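Local coordinates for designed Anbu Protein (Synthetic construct, PDB 5LOY) that forms a helical assembly as a designed Anbu protein, an ancestral-type proteasome beta subunit, and probably hydrolyses peptide bonds, at residues A[44-49]-A[57-62]; A[88-93]-A[110-115]. All blocks are in the same frame, centred on the assembly; numbering follows the deposited sequence.

Interaction 1. Residues A[44-49]-A[57-62]; sequences IVLLTA and AVISLL
Leu46, on strand 42-50, and Ile59, on the helix 52-62 that follows it, reach toward each other tip to tip across the gap between sheet and helix. The axes of the two short segments run roughly antiparallel (152°) and come within 11.1 Å, so the contact is made by side-chain ends. In Leu46, CB points toward the helix but stays 5.3 Å from Ile59 CD1. CG lies anti to the backbone N (chi1 177°), which carries the branch outward from the strand, and CG itself is 4.4 Å from Ile59 CD1. Beyond it the two methyls part. CD2 continues to the helix, where it faces Ile59 CD1 at a modelled 3.2 Å, unusually short for two methyls and doubtful as a measure of tightness. The same CD2 also meets Leu62 CD1 at 4.2 Å, one helical turn further on. CD1 instead turns across the sheet, toward Phe112 and Leu114 of the neighbouring strand. Ile59 answers with a bent chain: its CB does not aim at the strand, but the turn about CB-CG1 (chi2 -53°) swings CD1 round to it. Thr48, two residues along, adds a marginal contact from CG2 to Ile59 CD1, at 4.5 Å. Helix 52-62 belongs to one of the outer helical layers of the alpha-beta-beta-alpha sandwich of Ntn hydrolases. No hydrogen bond or charge joins the two segments; the closest approaches are all between methyl groups, so this contact probably rests on shape and the exclusion of water.

Interaction 2. Residues A[88-93]-A[110-115]; sequences EALREV and ASFILG
Leu90 of helix 79-94 meets the edge of the Phe112 ring on strand 110-118, a sheet-to-helix contact within the alpha-beta-beta-alpha sandwich of the Ntn-hydrolase fold. The two side chains cross obliquely. The leucine methyl comes in near the plane of the ring, with CD2 4.1 Å from Phe112 CE1, and does not lie over a ring face. Leu46 and Thr48 on strand 42-50, Val58 on helix 52-62 and Val86 on helix 79-94 also touch the ring. Leu90 gets there because its CG stands anti to the backbone N (chi1 -180°), extending the branch away from the helix toward the sheet. Both of its methyls lie close to Phe112 CE1; CD1 of Leu90 also meets Ala110 CB, at 4.3 Å. Ala110 and Phe112 both point toward the helix, whereas Ser111 between them points away and hydrogen-bonds through OG to Ile128 O. The backbone of Ala110 takes part as well: Leu90 CD2 lies 3.9 Å from Ala110 O, a van der Waals approach.

Overall arrangement
Both contacts seat a helix on the same face of one antiparallel sheet, and strands 42-50 and 110-118 are neighbours in it. The centres of the two contacts lie about 7 Å apart, and the strands are joined directly by probable hydrogen bonds, Val45 N to Gly115 O and Leu47 N to Ile113 O. Interaction 1 is only partly buried, its helix residues being partly exposed, whereas all touching residues of interaction 2 are buried. Both are apolar; the first joins aliphatic tips, the second adds an aromatic edge and a carbonyl to a methyl contact. Phe112 of interaction 2 touches both segments of interaction 1, and Val58 and Ala57 touch Val93 between the helices.

Interaction 1. Residues A[44-49]-A[57-62]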
ATOM      1  N   ILE A  44     -25.353   7.294  13.541  1.00 41.92           N
ATOM      2  CA  ILE A  44     -24.924   6.818  12.220  1.00 41.38           C
ATOM      3  C   ILE A  44     -23.816   7.698  11.673  1.00 39.37           C
ATOM      4  O   ILE A  44     -23.943   8.916  11.683  1.00 41.44           O
ATOM      5  CB  ILE A  44     -26.104   6.835  11.254  1.00 42.73           C
ATOM      6  CG1 ILE A  44     -27.109   5.776  11.688  1.00 44.96           C
ATOM      7  CG2 ILE A  44     -25.636   6.554   9.834  1.00 41.76           C
ATOM      8  CD1 ILE A  44     -28.407   5.867  10.942  1.00 47.74           C
ATOM      9  N   VAL A  45     -22.737   7.088  11.199  1.00 37.99           N
ATOM     10  CA  VAL A  45     -21.590   7.827  10.701  1.00 37.68           C
ATOM     11  C   VAL A  45     -21.307   7.434   9.270  1.00 36.17           C
ATOM     12  O   VAL A  45     -21.251   6.248   8.965  1.00 35.41           O
ATOM     13  CB  VAL A  45     -20.324   7.504  11.497  1.00 37.87           C
ATOM     14  CG1 VAL A  45     -19.166   8.360  11.007  1.00 37.56           C
ATOM     15  CG2 VAL A  45     -20.556   7.720  12.977  1.00 39.38           C
ATOM     16  N   LEU A  46     -21.132   8.439   8.410  1.00 36.40           N
ATOM     17  CA  LEU A  46     -20.887   8.246   6.978  1.00 35.33           C
ATOM     18  C   LEU A  46     -19.545   8.868   6.557  1.00 34.27           C
ATOM     19  O   LEU A  46     -19.302  10.042   6.804  1.00 35.78           O
ATOM     20  CB  LEU A  46     -22.040   8.863   6.186  1.00 35.91           C
ATOM     21  CG  LEU A  46     -21.970   8.833   4.654  1.00 35.91           C
ATOM     22  CD1 LEU A  46     -22.078   7.410   4.123  1.00 36.28           C
ATOM     23  CD2 LEU A  46     -23.076   9.678   4.064  1.00 36.43           C
ATOM     24  N   LEU A  47     -18.671   8.072   5.950  1.00 33.53           N
ATOM     25  CA  LEU A  47     -17.400   8.557   5.435  1.00 33.25           C
ATOM     26  C   LEU A  47     -17.450   8.476   3.915  1.00 33.41           C
ATOM     27  O   LEU A  47     -17.929   7.477   3.363  1.00 32.59           O
ATOM     28  CB  LEU A  47     -16.231   7.716   5.956  1.00 32.53           C
ATOM     29  CG  LEU A  47     -16.177   7.400   7.449  1.00 32.88           C
ATOM     30  CD1 LEU A  47     -14.993   6.493   7.764  1.00 32.09           C
ATOM     31  CD2 LEU A  47     -16.107   8.656   8.307  1.00 33.18           C
ATOM     32  N   THR A  48     -16.900   9.507   3.269  1.00 32.91           N
ATOM     33  CA  THR A  48     -16.927   9.646   1.827  1.00 35.30           C
ATOM     34  C   THR A  48     -15.554   9.565   1.122  1.00 34.75           C
ATOM     35  O   THR A  48     -14.527   9.944   1.678  1.00 35.20           O
ATOM     36  CB  THR A  48     -17.557  10.991   1.438  1.00 37.74           C
ATOM     37  OG1 THR A  48     -16.692  12.064   1.815  1.00 38.27           O
ATOM     38  CG2 THR A  48     -18.882  11.162   2.131  1.00 39.00           C
ATOM     39  N   ALA A  49     -15.556   9.100  -0.120  1.00 33.34           N
ATOM     40  CA  ALA A  49     -14.355   9.125  -0.960  1.00 32.41           C
ATOM     41  C   ALA A  49     -14.718   9.216  -2.433  1.00 32.42           C
ATOM     42  O   ALA A  49     -15.801   8.791  -2.844  1.00 34.10           O
ATOM     43  CB  ALA A  49     -13.544   7.882  -0.723  1.00 31.97           C
ATOM     44  N   ALA A  57     -23.354  15.641  -3.792  1.00 37.74           N
ATOM     45  CA  ALA A  57     -24.698  15.465  -4.324  1.00 37.86           C
ATOM     46  C   ALA A  57     -25.434  14.292  -3.647  1.00 37.12           C
ATOM     47  O   ALA A  57     -26.642  14.354  -3.436  1.00 36.96           O
ATOM     48  CB  ALA A  57     -24.659  15.279  -5.817  1.00 38.05           C
ATOM     49  N   VAL A  58     -24.698  13.253  -3.271  1.00 35.88           N
ATOM     50  CA  VAL A  58     -25.268  12.153  -2.503  1.00 35.89           C
ATOM     51  C   VAL A  58     -25.720  12.635  -1.136  1.00 36.76           C
ATOM     52  O   VAL A  58     -26.878  12.438  -0.758  1.00 36.64           O
ATOM     53  CB  VAL A  58     -24.273  11.018  -2.342  1.00 34.82           C
ATOM     54  CG1 VAL A  58     -24.772   9.997  -1.338  1.00 34.76           C
ATOM     55  CG2 VAL A  58     -24.063  10.348  -3.687  1.00 35.64           C
ATOM     56  N   ILE A  59     -24.817  13.286  -0.406  1.00 36.87           N
ATOM     57  CA  ILE A  59     -25.159  13.850   0.888  1.00 38.59           C
ATOM     58  C   ILE A  59     -26.384  14.765   0.788  1.00 40.77           C
ATOM     59  O   ILE A  59     -27.257  14.713   1.639  1.00 42.04           O
ATOM     60  CB  ILE A  59     -24.012  14.650   1.481  1.00 39.49           C
ATOM     61  CG1 ILE A  59     -22.797  13.763   1.753  1.00 40.14           C
ATOM     62  CG2 ILE A  59     -24.424  15.304   2.778  1.00 40.11           C
ATOM     63  CD1 ILE A  59     -23.114  12.551   2.591  1.00 41.59           C
ATOM     64  N   SER A  60     -26.458  15.590  -0.245  1.00 42.50           N
ATOM     65  CA  SER A  60     -27.578  16.523  -0.390  1.00 44.14           C
ATOM     66  C   SER A  60     -28.888  15.774  -0.569  1.00 46.80           C
ATOM     67  O   SER A  60     -29.922  16.197  -0.074  1.00 48.35           O
ATOM     68  CB  SER A  60     -27.372  17.437  -1.585  1.00 44.27           C
ATOM     69  OG  SER A  60     -28.448  18.344  -1.743  1.00 46.42           O
ATOM     70  N   LEU A  61     -28.834  14.657  -1.277  1.00 47.27           N
ATOM     71  CA  LEU A  61     -30.013  13.832  -1.523  1.00 49.07           C
ATOM     72  C   LEU A  61     -30.507  13.150  -0.227  1.00 49.81           C
ATOM     73  O   LEU A  61     -31.689  13.050  -0.006  1.00 49.61           O
ATOM     74  CB  LEU A  61     -29.658  12.782  -2.573  1.00 49.61           C
ATOM     75  CG  LEU A  61     -30.726  12.160  -3.430  1.00 52.03           C
ATOM     76  CD1 LEU A  61     -31.675  13.201  -3.972  1.00 55.16           C
ATOM     77  CD2 LEU A  61     -30.055  11.431  -4.578  1.00 53.51           C
ATOM     78  N   LEU A  62     -29.577  12.667   0.604  1.00 49.70           N
ATOM     79  CA  LEU A  62     -29.888  11.994   1.865  1.00 50.61           C
ATOM     80  C   LEU A  62     -30.429  12.921   2.925  1.00 56.28           C
ATOM     81  O   LEU A  62     -31.011  12.443   3.876  1.00 60.39           O
ATOM     82  CB  LEU A  62     -28.640  11.313   2.449  1.00 47.05           C
ATOM     83  CG  LEU A  62     -28.100  10.187   1.583  1.00 45.23           C
ATOM     84  CD1 LEU A  62     -26.728   9.735   2.043  1.00 43.88           C
ATOM     85  CD2 LEU A  62     -29.073   9.021   1.550  1.00 46.85           C
TER

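Interaction 2. Residues A[88-93]-A[110-115]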
ATOM      1  N   GLU A  88     -28.687   3.698  -3.096  1.00 46.10           N
ATOM      2  CA  GLU A  88     -29.694   4.167  -4.040  1.00 49.97           C
ATOM      3  C   GLU A  88     -29.488   5.639  -4.405  1.00 47.09           C
ATOM      4  O   GLU A  88     -29.728   6.042  -5.530  1.00 46.81           O
ATOM      5  CB  GLU A  88     -31.094   3.942  -3.498  1.00 56.55           C
ATOM      6  CG  GLU A  88     -31.637   2.541  -3.781  1.00 65.14           C
ATOM      7  CD  GLU A  88     -32.866   2.190  -2.914  1.00 73.25           C
ATOM      8  OE1 GLU A  88     -33.122   0.975  -2.680  1.00 78.37           O
ATOM      9  OE2 GLU A  88     -33.576   3.136  -2.457  1.00 75.02           O
ATOM     10  N   ALA A  89     -29.048   6.435  -3.440  1.00 44.02           N
ATOM     11  CA  ALA A  89     -28.759   7.844  -3.673  1.00 42.89           C
ATOM     12  C   ALA A  89     -27.587   7.994  -4.646  1.00 41.61           C
ATOM     13  O   ALA A  89     -27.624   8.811  -5.556  1.00 40.07           O
ATOM     14  CB  ALA A  89     -28.455   8.534  -2.348  1.00 41.38           C
ATOM     15  N   LEU A  90     -26.552   7.196  -4.428  1.00 40.42           N
ATOM     16  CA  LEU A  90     -25.440   7.149  -5.337  1.00 41.35           C
ATOM     17  C   LEU A  90     -25.876   6.809  -6.760  1.00 44.85           C
ATOM     18  O   LEU A  90     -25.442   7.463  -7.699  1.00 46.57           O
ATOM     19  CB  LEU A  90     -24.406   6.151  -4.828  1.00 40.54           C
ATOM     20  CG  LEU A  90     -23.145   5.969  -5.672  1.00 40.86           C
ATOM     21  CD1 LEU A  90     -22.436   7.290  -5.935  1.00 40.31           C
ATOM     22  CD2 LEU A  90     -22.182   5.005  -4.990  1.00 40.20           C
ATOM     23  N   ARG A  91     -26.739   5.815  -6.949  1.00 48.28           N
ATOM     24  CA  ARG A  91     -27.197   5.494  -8.302  1.00 52.40           C
ATOM     25  C   ARG A  91     -28.025   6.588  -8.936  1.00 54.51           C
ATOM     26  O   ARG A  91     -27.926   6.812 -10.141  1.00 56.33           O
ATOM     27  CB  ARG A  91     -28.040   4.248  -8.319  1.00 56.36           C
ATOM     28  CG  ARG A  91     -27.236   2.988  -8.212  1.00 59.98           C
ATOM     29  CD  ARG A  91     -28.151   1.892  -7.730  1.00 66.09           C
ATOM     30  NE  ARG A  91     -27.435   0.640  -7.554  1.00 72.18           N
ATOM     31  CZ  ARG A  91     -27.895  -0.384  -6.849  1.00 75.19           C
ATOM     32  NH1 ARG A  91     -29.076  -0.289  -6.234  1.00 78.37           N
ATOM     33  NH2 ARG A  91     -27.169  -1.496  -6.747  1.00 74.44           N
ATOM     34  N   GLU A  92     -28.869   7.234  -8.136  1.00 54.72           N
ATOM     35  CA  GLU A  92     -29.673   8.348  -8.610  1.00 58.25           C
ATOM     36  C   GLU A  92     -28.746   9.480  -9.089  1.00 57.23           C
ATOM     37  O   GLU A  92     -28.962  10.037 -10.151  1.00 59.56           O
ATOM     38  CB  GLU A  92     -30.662   8.822  -7.523  1.00 61.29           C
ATOM     39  CG  GLU A  92     -31.663   9.898  -7.956  1.00 68.48           C
ATOM     40  CD  GLU A  92     -32.872  10.066  -7.002  1.00 74.51           C
ATOM     41  OE1 GLU A  92     -33.245   9.088  -6.307  1.00 76.17           O
ATOM     42  OE2 GLU A  92     -33.470  11.183  -6.955  1.00 78.13           O
ATOM     43  N   VAL A  93     -27.709   9.803  -8.329  1.00 54.15           N
ATOM     44  CA  VAL A  93     -26.779  10.857  -8.736  1.00 53.44           C
ATOM     45  C   VAL A  93     -25.999  10.500 -10.014  1.00 54.20           C
ATOM     46  O   VAL A  93     -25.856  11.334 -10.900  1.00 55.65           O
ATOM     47  CB  VAL A  93     -25.817  11.207  -7.588  1.00 50.39           C
ATOM     48  CG1 VAL A  93     -24.698  12.110  -8.074  1.00 49.75           C
ATOM     49  CG2 VAL A  93     -26.588  11.854  -6.451  1.00 49.86           C
ATOM     50  N   ALA A 110     -17.556   7.387  -6.838  1.00 48.26           N
ATOM     51  CA  ALA A 110     -17.508   7.667  -5.417  1.00 45.82           C
ATOM     52  C   ALA A 110     -17.791   6.425  -4.617  1.00 42.05           C
ATOM     53  O   ALA A 110     -18.261   5.426  -5.129  1.00 41.41           O
ATOM     54  CB  ALA A 110     -18.509   8.750  -5.060  1.00 48.47           C
ATOM     55  N   SER A 111     -17.516   6.510  -3.335  1.00 40.26           N
ATOM     56  CA  SER A 111     -17.488   5.331  -2.491  1.00 40.14           C
ATOM     57  C   SER A 111     -17.684   5.741  -1.022  1.00 36.25           C
ATOM     58  O   SER A 111     -17.273   6.830  -0.634  1.00 35.12           O
ATOM     59  CB  SER A 111     -16.132   4.651  -2.689  1.00 40.52           C
ATOM     60  OG  SER A 111     -16.186   3.373  -2.150  1.00 44.66           O
ATOM     61  N   PHE A 112     -18.292   4.883  -0.207  1.00 34.59           N
ATOM     62  CA  PHE A 112     -18.621   5.266   1.158  1.00 32.23           C
ATOM     63  C   PHE A 112     -18.419   4.146   2.165  1.00 33.17           C
ATOM     64  O   PHE A 112     -18.467   2.955   1.829  1.00 32.96           O
ATOM     65  CB  PHE A 112     -20.080   5.702   1.237  1.00 33.87           C
ATOM     66  CG  PHE A 112     -20.455   6.799   0.264  1.00 35.27           C
ATOM     67  CD1 PHE A 112     -20.819   6.499  -1.034  1.00 35.54           C
ATOM     68  CD2 PHE A 112     -20.432   8.123   0.658  1.00 35.05           C
ATOM     69  CE1 PHE A 112     -21.140   7.493  -1.925  1.00 36.67           C
ATOM     70  CE2 PHE A 112     -20.765   9.115  -0.216  1.00 36.12           C
ATOM     71  CZ  PHE A 112     -21.122   8.805  -1.512  1.00 38.03           C
ATOM     72  N   ILE A 113     -18.261   4.547   3.423  1.00 32.76           N
ATOM     73  CA  ILE A 113     -18.330   3.639   4.549  1.00 32.24           C
ATOM     74  C   ILE A 113     -19.407   4.137   5.481  1.00 33.12           C
ATOM     75  O   ILE A 113     -19.478   5.340   5.764  1.00 34.89           O
ATOM     76  CB  ILE A 113     -17.007   3.607   5.315  1.00 32.95           C
ATOM     77  CG1 ILE A 113     -15.988   2.811   4.511  1.00 34.34           C
ATOM     78  CG2 ILE A 113     -17.183   2.973   6.691  1.00 32.61           C
ATOM     79  CD1 ILE A 113     -14.566   2.948   5.036  1.00 36.12           C
ATOM     80  N   LEU A 114     -20.266   3.234   5.935  1.00 32.85           N
ATOM     81  CA  LEU A 114     -21.415   3.614   6.727  1.00 34.26           C
ATOM     82  C   LEU A 114     -21.457   2.704   7.907  1.00 34.79           C
ATOM     83  O   LEU A 114     -21.454   1.486   7.756  1.00 37.92           O
ATOM     84  CB  LEU A 114     -22.708   3.442   5.921  1.00 36.39           C
ATOM     85  CG  LEU A 114     -23.979   3.754   6.724  1.00 38.84           C
ATOM     86  CD1 LEU A 114     -24.157   5.249   6.847  1.00 40.11           C
ATOM     87  CD2 LEU A 114     -25.210   3.175   6.087  1.00 40.33           C
ATOM     88  N   GLY A 115     -21.539   3.271   9.095  1.00 34.54           N
ATOM     89  CA  GLY A 115     -21.692   2.444  10.299  1.00 34.93           C
ATOM     90  C   GLY A 115     -22.360   3.145  11.443  1.00 35.27           C
ATOM     91  O   GLY A 115     -22.594   4.345  11.398  1.00 37.41           O
TER